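Local coordinates for Endonuclease/exonuclease/phosphatase domain-containing protein (Enterococcus faecalis, PDB 3L1W), which is of unproven function but may be a phosphodiesterase of the endonuclease/exonuclease/phosphatase type, possibly a 3'-5' RNA exonuclease, at residues G89-S94 against A112-F117; L127-H132 against Y159-M164; D185-A190 against I214-V219. All blocks are in the same frame, centred on the assembly; numbering follows the deposited sequence.

Contact 1 of 3, residues G89-S94 against A112-F117; sequences GYFWLS and ALWGLF. With EDO (1,2-ethanediol), chain K.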
loop_
_atom_site.group_PDB
_atom_site.type_symbol
_atom_site.label_atom_id
_atom_site.label_comp_id
_atom_site.label_asym_id
_atom_site.label_seq_id
_atom_site.Cartn_x
_atom_site.Cartn_y
_atom_site.Cartn_z
ATOM N N GLY A 89 2.098 -24.284 17.488
ATOM C CA GLY A 89 2.152 -24.417 18.923
ATOM C C GLY A 89 2.368 -23.085 19.591
ATOM O O GLY A 89 2.533 -22.055 18.926
ATOM N N TYR A 90 2.347 -23.107 20.916
ATOM C CA TYR A 90 2.660 -21.923 21.691
ATOM C C TYR A 90 3.151 -22.312 23.068
ATOM O O TYR A 90 2.944 -23.442 23.528
ATOM C CB TYR A 90 1.451 -20.995 21.792
ATOM C CG TYR A 90 0.290 -21.515 22.613
ATOM C CD1 TYR A 90 0.039 -21.013 23.884
ATOM C CD2 TYR A 90 -0.579 -22.466 22.099
ATOM C CE1 TYR A 90 -1.033 -21.463 24.633
ATOM C CE2 TYR A 90 -1.653 -22.929 22.844
ATOM C CZ TYR A 90 -1.873 -22.420 24.109
ATOM O OH TYR A 90 -2.937 -22.866 24.854
ATOM N N PHE A 91 3.825 -21.375 23.717
ATOM C CA PHE A 91 4.386 -21.633 25.033
ATOM C C PHE A 91 4.577 -20.315 25.758
ATOM O O PHE A 91 4.569 -19.243 25.140
ATOM C CB PHE A 91 5.720 -22.381 24.920
ATOM C CG PHE A 91 6.717 -21.714 24.014
ATOM C CD1 PHE A 91 7.619 -20.792 24.514
ATOM C CD2 PHE A 91 6.752 -22.007 22.658
ATOM C CE1 PHE A 91 8.540 -20.179 23.679
ATOM C CE2 PHE A 91 7.669 -21.402 21.822
ATOM C CZ PHE A 91 8.567 -20.484 22.329
ATOM N N TRP A 92 4.740 -20.408 27.070
ATOM C CA TRP A 92 4.950 -19.245 27.915
ATOM C C TRP A 92 6.430 -18.889 27.995
ATOM O O TRP A 92 7.304 -19.762 27.982
ATOM C CB TRP A 92 4.340 -19.483 29.306
ATOM C CG TRP A 92 2.862 -19.295 29.250
ATOM C CD1 TRP A 92 2.178 -18.147 29.526
ATOM C CD2 TRP A 92 1.885 -20.254 28.830
ATOM N NE1 TRP A 92 0.832 -18.338 29.320
ATOM C CE2 TRP A 92 0.625 -19.622 28.891
ATOM C CE3 TRP A 92 1.950 -21.592 28.419
ATOM C CZ2 TRP A 92 -0.560 -20.281 28.565
ATOM C CZ3 TRP A 92 0.772 -22.246 28.094
ATOM C CH2 TRP A 92 -0.467 -21.588 28.170
ATOM N N LEU A 93 6.706 -17.592 28.045
ATOM C CA LEU A 93 8.072 -17.110 28.101
ATOM C C LEU A 93 8.533 -17.052 29.550
ATOM O O LEU A 93 8.771 -15.973 30.106
ATOM C CB LEU A 93 8.176 -15.736 27.425
ATOM C CG LEU A 93 7.562 -15.642 26.023
ATOM C CD1 LEU A 93 7.926 -14.307 25.366
ATOM C CD2 LEU A 93 7.999 -16.780 25.123
ATOM N N SER A 94 8.666 -18.236 30.145
ATOM C CA SER A 94 8.863 -18.379 31.574
ATOM C C SER A 94 9.797 -19.542 31.841
ATOM O O SER A 94 10.309 -20.163 30.906
ATOM C CB SER A 94 7.530 -18.673 32.246
ATOM O OG SER A 94 7.119 -19.997 31.949
ATOM N N ALA A 112 4.678 -17.055 23.244
ATOM C CA ALA A 112 5.044 -17.009 21.839
ATOM C C ALA A 112 4.156 -17.991 21.108
ATOM O O ALA A 112 3.832 -19.067 21.621
ATOM C CB ALA A 112 6.510 -17.355 21.637
ATOM N N LEU A 113 3.762 -17.606 19.900
ATOM C CA LEU A 113 2.923 -18.436 19.048
ATOM C C LEU A 113 3.737 -18.710 17.796
ATOM O O LEU A 113 4.261 -17.782 17.181
ATOM C CB LEU A 113 1.642 -17.672 18.680
ATOM C CG LEU A 113 0.690 -18.312 17.657
ATOM C CD1 LEU A 113 0.175 -19.666 18.149
ATOM C CD2 LEU A 113 -0.477 -17.379 17.275
ATOM N N TRP A 114 3.851 -19.975 17.407
ATOM C CA TRP A 114 4.627 -20.301 16.214
ATOM C C TRP A 114 3.855 -21.218 15.266
ATOM O O TRP A 114 2.881 -21.883 15.657
ATOM C CB TRP A 114 5.972 -20.931 16.615
ATOM C CG TRP A 114 5.795 -22.216 17.377
ATOM C CD1 TRP A 114 5.705 -22.365 18.732
ATOM C CD2 TRP A 114 5.667 -23.532 16.820
ATOM N NE1 TRP A 114 5.525 -23.691 19.051
ATOM C CE2 TRP A 114 5.502 -24.425 17.895
ATOM C CE3 TRP A 114 5.671 -24.035 15.516
ATOM C CZ2 TRP A 114 5.348 -25.800 17.705
ATOM C CZ3 TRP A 114 5.519 -25.394 15.328
ATOM C CH2 TRP A 114 5.361 -26.265 16.416
ATOM N N GLY A 115 4.292 -21.234 14.012
ATOM C CA GLY A 115 3.737 -22.135 13.018
ATOM C C GLY A 115 4.810 -22.600 12.058
ATOM O O GLY A 115 5.721 -21.839 11.704
ATOM N N LEU A 116 4.719 -23.864 11.659
ATOM C CA LEU A 116 5.558 -24.393 10.597
ATOM C C LEU A 116 4.692 -24.401 9.350
ATOM O O LEU A 116 3.606 -24.990 9.343
ATOM C CB LEU A 116 6.037 -25.806 10.941
ATOM C CG LEU A 116 7.134 -26.372 10.037
ATOM C CD1 LEU A 116 8.434 -25.581 10.208
ATOM C CD2 LEU A 116 7.355 -27.853 10.325
ATOM N N PHE A 117 5.163 -23.720 8.310
ATOM C CA PHE A 117 4.376 -23.489 7.107
ATOM C C PHE A 117 5.098 -24.021 5.880
ATOM O O PHE A 117 6.307 -24.264 5.910
ATOM C CB PHE A 117 4.126 -21.988 6.913
ATOM C CG PHE A 117 3.169 -21.391 7.914
ATOM C CD1 PHE A 117 3.632 -20.857 9.108
ATOM C CD2 PHE A 117 1.804 -21.370 7.657
ATOM C CE1 PHE A 117 2.748 -20.309 10.030
ATOM C CE2 PHE A 117 0.915 -20.822 8.573
ATOM C CZ PHE A 117 1.384 -20.289 9.752
HETATM C C1 EDO K . 7.209 -26.255 22.338
HETATM O O1 EDO K . 8.209 -26.814 21.471
HETATM C C2 EDO K . 6.608 -25.028 21.667
HETATM O O2 EDO K . 5.180 -25.115 21.594
#
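The indole of W114 lies flat over the backbone of G89, its cross-strand partner, with G89 N 3.4 Å above the ring plane and over its centre. The two residues form a hydrogen-bonded pair between antiparallel strands 83-92 and 111-119, at the border of one of the two sheets that make the DNase I-like sandwich. The torsion of W114 brings this about: CG sits in the crowded position between the backbone N and the carbonyl carbon (chi1 61°), folding the ring across to the neighbouring strand. G89 has no side chain, so the indole can lie directly on its backbone. The same pair exchanges two backbone bonds: W114 N reaches G89 O in a straight line (2.9 Å, 179°), whereas G89 N meets W114 O from above the carbonyl plane, an oxygen also bound by the hydroxyl of T88. Two residues along, F91 and A112 repeat the reciprocal pattern. F91 takes the same crowded chi1 (53°), so its ring spreads over A112, whose CB stands over the face, 4.2 Å from the ring centroid. L93 CD2 closes on that methyl too, and I148 of helix 138-151 packs against both L93 and A112. On the other face of the sheet, Y90 CB and L113 CD1 touch in the non-hydrogen-bonded pair between, and L61 and A63 of strand 59-64 pack on that side. F91 and W114 meet only rim to rim, CE2 to CD1. An ethanediol, probably from the crystallisation liquor, sits beside both rings, its O2 in the indole plane and accepting from W114 NE1 at 2.9 Å.

Contact 2 of 3, residues L127-H132 against Y159-M164; sequences LVINVH and YPTLLM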
loop_
_atom_site.group_PDB
_atom_site.type_symbol
_atom_site.label_atom_id
_atom_site.label_comp_id
_atom_site.label_asym_id
_atom_site.label_seq_id
_atom_site.Cartn_x
_atom_site.Cartn_y
_atom_site.Cartn_z
ATOM N N LEU A 127 9.681 -21.800 9.381
ATOM C CA LEU A 127 9.150 -21.509 10.706
ATOM C C LEU A 127 8.792 -20.034 10.857
ATOM O O LEU A 127 9.577 -19.156 10.481
ATOM C CB LEU A 127 10.186 -21.900 11.769
ATOM C CG LEU A 127 9.838 -21.601 13.222
ATOM C CD1 LEU A 127 8.624 -22.397 13.664
ATOM C CD2 LEU A 127 11.037 -21.920 14.113
ATOM N N VAL A 128 7.600 -19.765 11.395
ATOM C CA VAL A 128 7.207 -18.395 11.759
ATOM C C VAL A 128 7.036 -18.305 13.275
ATOM O O VAL A 128 6.346 -19.133 13.870
ATOM C CB VAL A 128 5.890 -18.000 11.092
ATOM C CG1 VAL A 128 5.438 -16.611 11.571
ATOM C CG2 VAL A 128 6.026 -18.030 9.572
ATOM N N ILE A 129 7.665 -17.309 13.900
ATOM C CA ILE A 129 7.554 -17.109 15.343
ATOM C C ILE A 129 7.009 -15.708 15.595
ATOM O O ILE A 129 7.625 -14.728 15.204
ATOM C CB ILE A 129 8.925 -17.225 16.050
ATOM C CG1 ILE A 129 9.610 -18.560 15.713
ATOM C CG2 ILE A 129 8.759 -17.068 17.556
ATOM C CD1 ILE A 129 11.069 -18.642 16.187
ATOM N N ASN A 130 5.849 -15.634 16.239
ATOM C CA ASN A 130 5.185 -14.370 16.555
ATOM C C ASN A 130 5.676 -13.886 17.913
ATOM O O ASN A 130 5.425 -14.529 18.932
ATOM C CB ASN A 130 3.669 -14.575 16.581
ATOM C CG ASN A 130 2.898 -13.269 16.699
ATOM O OD1 ASN A 130 3.437 -12.259 17.143
ATOM N ND2 ASN A 130 1.626 -13.295 16.313
ATOM N N VAL A 131 6.385 -12.757 17.901
ATOM C CA VAL A 131 7.025 -12.181 19.077
ATOM C C VAL A 131 6.202 -11.058 19.722
ATOM O O VAL A 131 5.781 -10.132 19.038
ATOM C CB VAL A 131 8.382 -11.558 18.656
ATOM C CG1 VAL A 131 9.026 -10.829 19.820
ATOM C CG2 VAL A 131 9.321 -12.648 18.105
ATOM N N HIS A 132 5.989 -11.125 21.036
ATOM C CA HIS A 132 5.575 -9.931 21.771
ATOM C C HIS A 132 6.223 -9.931 23.139
ATOM O O HIS A 132 5.747 -10.590 24.063
ATOM C CB HIS A 132 4.053 -9.822 21.909
ATOM C CG HIS A 132 3.602 -8.476 22.385
ATOM N ND1 HIS A 132 2.295 -8.200 22.729
ATOM C CD2 HIS A 132 4.290 -7.322 22.563
ATOM C CE1 HIS A 132 2.200 -6.938 23.111
ATOM N NE2 HIS A 132 3.396 -6.382 23.017
ATOM N N TYR A 159 15.086 -25.082 10.122
ATOM C CA TYR A 159 14.319 -24.416 9.071
ATOM C C TYR A 159 14.665 -22.938 8.873
ATOM O O TYR A 159 15.053 -22.248 9.817
ATOM C CB TYR A 159 12.810 -24.483 9.376
ATOM C CG TYR A 159 12.265 -25.866 9.645
ATOM C CD1 TYR A 159 12.082 -26.775 8.613
ATOM C CD2 TYR A 159 11.907 -26.252 10.929
ATOM C CE1 TYR A 159 11.578 -28.042 8.859
ATOM C CE2 TYR A 159 11.403 -27.517 11.185
ATOM C CZ TYR A 159 11.237 -28.402 10.142
ATOM O OH TYR A 159 10.731 -29.657 10.385
ATOM N N PRO A 160 14.473 -22.435 7.643
ATOM C CA PRO A 160 14.485 -20.984 7.456
ATOM C C PRO A 160 13.421 -20.412 8.377
ATOM O O PRO A 160 12.336 -20.990 8.460
ATOM C CB PRO A 160 14.041 -20.809 6.001
ATOM C CG PRO A 160 14.315 -22.123 5.352
ATOM C CD PRO A 160 14.098 -23.155 6.414
ATOM N N THR A 161 13.720 -19.314 9.061
ATOM C CA THR A 161 12.841 -18.843 10.129
ATOM C C THR A 161 12.565 -17.353 10.008
ATOM O O THR A 161 13.474 -16.577 9.679
ATOM C CB THR A 161 13.455 -19.139 11.516
ATOM O OG1 THR A 161 13.571 -20.558 11.692
ATOM C CG2 THR A 161 12.571 -18.576 12.624
ATOM N N LEU A 162 11.306 -16.973 10.251
ATOM C CA LEU A 162 10.874 -15.576 10.297
ATOM C C LEU A 162 10.484 -15.281 11.742
ATOM O O LEU A 162 9.518 -15.850 12.266
ATOM C CB LEU A 162 9.668 -15.333 9.378
ATOM C CG LEU A 162 9.874 -15.684 7.902
ATOM C CD1 LEU A 162 8.541 -15.717 7.146
ATOM C CD2 LEU A 162 10.847 -14.711 7.259
ATOM N N LEU A 163 11.266 -14.427 12.388
ATOM C CA LEU A 163 11.048 -14.058 13.779
ATOM C C LEU A 163 10.461 -12.653 13.760
ATOM O O LEU A 163 11.173 -11.684 13.486
ATOM C CB LEU A 163 12.388 -14.079 14.530
ATOM C CG LEU A 163 12.416 -13.665 16.003
ATOM C CD1 LEU A 163 11.722 -14.700 16.890
ATOM C CD2 LEU A 163 13.866 -13.453 16.481
HETATM N N MSE A 164 9.160 -12.542 14.024
HETATM C CA MSE A 164 8.435 -11.312 13.696
HETATM C C MSE A 164 7.592 -10.839 14.849
HETATM O O MSE A 164 6.879 -11.619 15.462
HETATM C CB MSE A 164 7.477 -11.563 12.526
HETATM C CG MSE A 164 8.043 -12.428 11.440
HETATM SE SE MSE A 164 6.712 -12.792 10.057
HETATM C CE MSE A 164 6.588 -11.013 9.346
#
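L163 and L127 both carry CG anti to the backbone N (chi1 177° in each), whereas I129 has CG1 anti to the carbonyl carbon (chi1 -54°) and V131 places CG2 there; these torsions gather the branches of four residues along one face of a parallel strand pair. Strands 127-132 and 161-164 run side by side in a sheet of the DNase I-like sandwich, joined by a beta-alpha-beta crossover through helices 138-151 and 153-158. On that face L163 CD1 is the hub: it rests against I129 CG2 and is pressed to 3.4 Å from V131 CG2, tighter than usual carbon contact. T161 stands alongside L127, both pointing the same way, with OG1 3.6 Å from L127 CB; its methyl CG2 meets I129 CD1 obliquely. The hydroxyl of T161 donates back to Y159 O from above the carbonyl plane, and that oxygen also receives K220 NZ, so the turn out of the helix is pinned twice. On the opposite face, V128 CG2 and L162 CD1 cross obliquely, 4.2 Å apart, and the selenium of M164, a selenomethionine with its chain bent at chi3, lies near V128 CG1. N130 shares that face, but its amide turns to strand 38-44 of the partner sheet, where ND2 donates to I41 O and OD1 accepts from Q42 NE2. The backbones form a five-rung parallel ladder. Four rungs, such as M164 N to I129 O (2.9 Å), run nearly along the C=O axis; the last, V131 N to M164 O, is the shortest at 2.7 Å, its donor 30° out of the carbonyl plane.

Contact 3 of 3, residues D185-A190 against I214-V219; sequences DSKNLA and IDYIYV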
loop_
_atom_site.group_PDB
_atom_site.type_symbol
_atom_site.label_atom_id
_atom_site.label_comp_id
_atom_site.label_asym_id
_atom_site.label_seq_id
_atom_site.Cartn_x
_atom_site.Cartn_y
_atom_site.Cartn_z
ATOM N N ASP A 185 18.204 -8.306 10.703
ATOM C CA ASP A 185 17.082 -7.381 10.606
ATOM C C ASP A 185 16.790 -7.088 9.136
ATOM O O ASP A 185 17.590 -6.451 8.446
ATOM C CB ASP A 185 17.397 -6.086 11.361
ATOM C CG ASP A 185 16.241 -5.108 11.358
ATOM O OD1 ASP A 185 15.272 -5.313 10.602
ATOM O OD2 ASP A 185 16.310 -4.115 12.114
ATOM N N SER A 186 15.643 -7.561 8.661
ATOM C CA SER A 186 15.294 -7.441 7.241
ATOM C C SER A 186 15.328 -6.009 6.688
ATOM O O SER A 186 15.616 -5.809 5.511
ATOM C CB SER A 186 13.919 -8.063 6.989
ATOM O OG SER A 186 12.906 -7.347 7.675
ATOM N N LYS A 187 15.029 -5.016 7.519
ATOM C CA LYS A 187 14.899 -3.653 6.999
ATOM C C LYS A 187 16.236 -3.007 6.632
ATOM O O LYS A 187 16.255 -1.946 5.998
ATOM C CB LYS A 187 14.077 -2.751 7.940
ATOM C CG LYS A 187 14.777 -2.326 9.229
ATOM C CD LYS A 187 13.971 -1.220 9.923
ATOM C CE LYS A 187 14.564 -0.814 11.276
ATOM N NZ LYS A 187 14.500 -1.897 12.315
ATOM N N ASN A 188 17.344 -3.644 7.016
ATOM C CA ASN A 188 18.669 -3.159 6.625
ATOM C C ASN A 188 19.251 -3.926 5.437
ATOM O O ASN A 188 20.372 -3.650 5.001
ATOM C CB ASN A 188 19.644 -3.243 7.802
ATOM C CG ASN A 188 19.263 -2.320 8.942
ATOM O OD1 ASN A 188 18.638 -1.288 8.728
ATOM N ND2 ASN A 188 19.641 -2.691 10.165
ATOM N N LEU A 189 18.485 -4.881 4.919
ATOM C CA LEU A 189 18.982 -5.788 3.888
ATOM C C LEU A 189 18.615 -5.384 2.467
ATOM O O LEU A 189 19.220 -5.866 1.504
ATOM C CB LEU A 189 18.496 -7.210 4.146
ATOM C CG LEU A 189 19.046 -7.892 5.396
ATOM C CD1 LEU A 189 18.562 -9.320 5.421
ATOM C CD2 LEU A 189 20.571 -7.817 5.440
ATOM N N ALA A 190 17.629 -4.510 2.328
ATOM C CA ALA A 190 17.204 -4.083 1.004
ATOM C C ALA A 190 16.653 -2.674 1.097
ATOM O O ALA A 190 16.955 -1.954 2.048
ATOM C CB ALA A 190 16.156 -5.044 0.448
ATOM N N ILE A 214 10.138 -0.399 17.477
ATOM C CA ILE A 214 9.972 -1.524 18.392
ATOM C C ILE A 214 9.451 -2.805 17.728
ATOM O O ILE A 214 9.533 -3.880 18.317
ATOM C CB ILE A 214 9.096 -1.156 19.619
ATOM C CG1 ILE A 214 7.699 -0.679 19.195
ATOM C CG2 ILE A 214 9.811 -0.107 20.491
ATOM C CD1 ILE A 214 6.784 -0.369 20.397
ATOM N N ASP A 215 8.959 -2.689 16.496
ATOM C CA ASP A 215 8.508 -3.865 15.742
ATOM C C ASP A 215 9.574 -4.242 14.734
ATOM O O ASP A 215 10.183 -3.363 14.135
ATOM C CB ASP A 215 7.206 -3.555 15.012
ATOM C CG ASP A 215 6.104 -3.151 15.957
ATOM O OD1 ASP A 215 5.590 -4.031 16.667
ATOM O OD2 ASP A 215 5.762 -1.950 16.003
ATOM N N TYR A 216 9.780 -5.545 14.542
ATOM C CA TYR A 216 10.867 -6.064 13.716
ATOM C C TYR A 216 10.467 -7.303 12.937
ATOM O O TYR A 216 9.630 -8.096 13.381
ATOM C CB TYR A 216 12.076 -6.427 14.588
ATOM C CG TYR A 216 12.724 -5.230 15.232
ATOM C CD1 TYR A 216 13.870 -4.660 14.689
ATOM C CD2 TYR A 216 12.174 -4.650 16.366
ATOM C CE1 TYR A 216 14.456 -3.546 15.269
ATOM C CE2 TYR A 216 12.741 -3.531 16.941
ATOM C CZ TYR A 216 13.880 -2.990 16.396
ATOM O OH TYR A 216 14.446 -1.886 16.978
ATOM N N ILE A 217 11.091 -7.464 11.774
ATOM C CA ILE A 217 11.030 -8.711 11.037
ATOM C C ILE A 217 12.460 -9.202 10.883
ATOM O O ILE A 217 13.237 -8.658 10.096
ATOM C CB ILE A 217 10.346 -8.540 9.664
ATOM C CG1 ILE A 217 8.887 -8.121 9.850
ATOM C CG2 ILE A 217 10.438 -9.829 8.847
ATOM C CD1 ILE A 217 8.142 -7.900 8.508
ATOM N N TYR A 218 12.803 -10.218 11.669
ATOM C CA TYR A 218 14.135 -10.820 11.632
ATOM C C TYR A 218 14.095 -12.082 10.782
ATOM O O TYR A 218 13.139 -12.865 10.858
ATOM C CB TYR A 218 14.611 -11.160 13.054
ATOM C CG TYR A 218 15.317 -10.021 13.761
ATOM C CD1 TYR A 218 16.648 -9.741 13.487
ATOM C CD2 TYR A 218 14.665 -9.253 14.724
ATOM C CE1 TYR A 218 17.314 -8.709 14.134
ATOM C CE2 TYR A 218 15.321 -8.214 15.386
ATOM C CZ TYR A 218 16.648 -7.951 15.083
ATOM O OH TYR A 218 17.320 -6.939 15.722
ATOM N N VAL A 219 15.134 -12.292 9.983
ATOM C CA VAL A 219 15.144 -13.421 9.064
ATOM C C VAL A 219 16.374 -14.301 9.215
ATOM O O VAL A 219 17.469 -13.824 9.528
ATOM C CB VAL A 219 15.011 -12.952 7.592
ATOM C CG1 VAL A 219 13.717 -12.153 7.400
ATOM C CG2 VAL A 219 16.214 -12.125 7.174
HETATM O O HOH W 1 12.539 -5.185 10.834
HETATM O O HOH W 2 11.941 -2.788 12.161
#
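I217 O is gripped twice by S186: the backbone N comes nearly along the C=O axis at 3.0 Å, and OG, held between the backbone N and the carbonyl carbon (chi1 64°), donates in the carbonyl plane onto a lone pair at 2.8 Å. On the far side of S186, L189 CD1 meets V219 CG2 tip to tip at 4.1 Å. D185 OD2 lies at the edge of the Y216 ring, 3.6 Å from CD1, the carboxylate turned 62° to the ring. K187 NZ lies 3.4 Å from Y216 CE1 and forms a salt bridge to D185 OD2 on its syn lone pair, which probably steadies the aspartate's negative charge. D185 OD1 closes an Asx turn by accepting from K187 N. This turn opens the 3-10 segment 186-188, directly after the short edge strand 184-185 has paired antiparallel with strand 215-220 in the DNase I-like sandwich. Two waters widen the grip, one bridging D185 OD1 to I217 N and the other K187 NZ to D215 O. Farther out, the hydroxyl of Y216 bonds E213 O and that of Y218 bonds H176 and Q180, anchoring both rings, while F167 packs against each.

Overall arrangement
The three contacts sample one mixed sheet from border to border. Contact 1 joins its outermost strand 83-92 to the next, contact 2 lies at its middle, and contact 3 reaches the other border at 184-185. Backbone bonds link neighbours: G115 O and L113 O probably accept from V128 N and N130 N, and L163 O from Y218 N. Contacts 1 and 3 do not touch, their centres about 20 Å apart. The chemistry follows position. Contact 2, where no touching residue is exposed, is mostly aliphatic, whereas the border contacts, though largely buried, each include an exposed residue and bring in an indole over backbone and a phenyl ring over a methyl in contact 1, and charge, hydroxyl and water in contact 3.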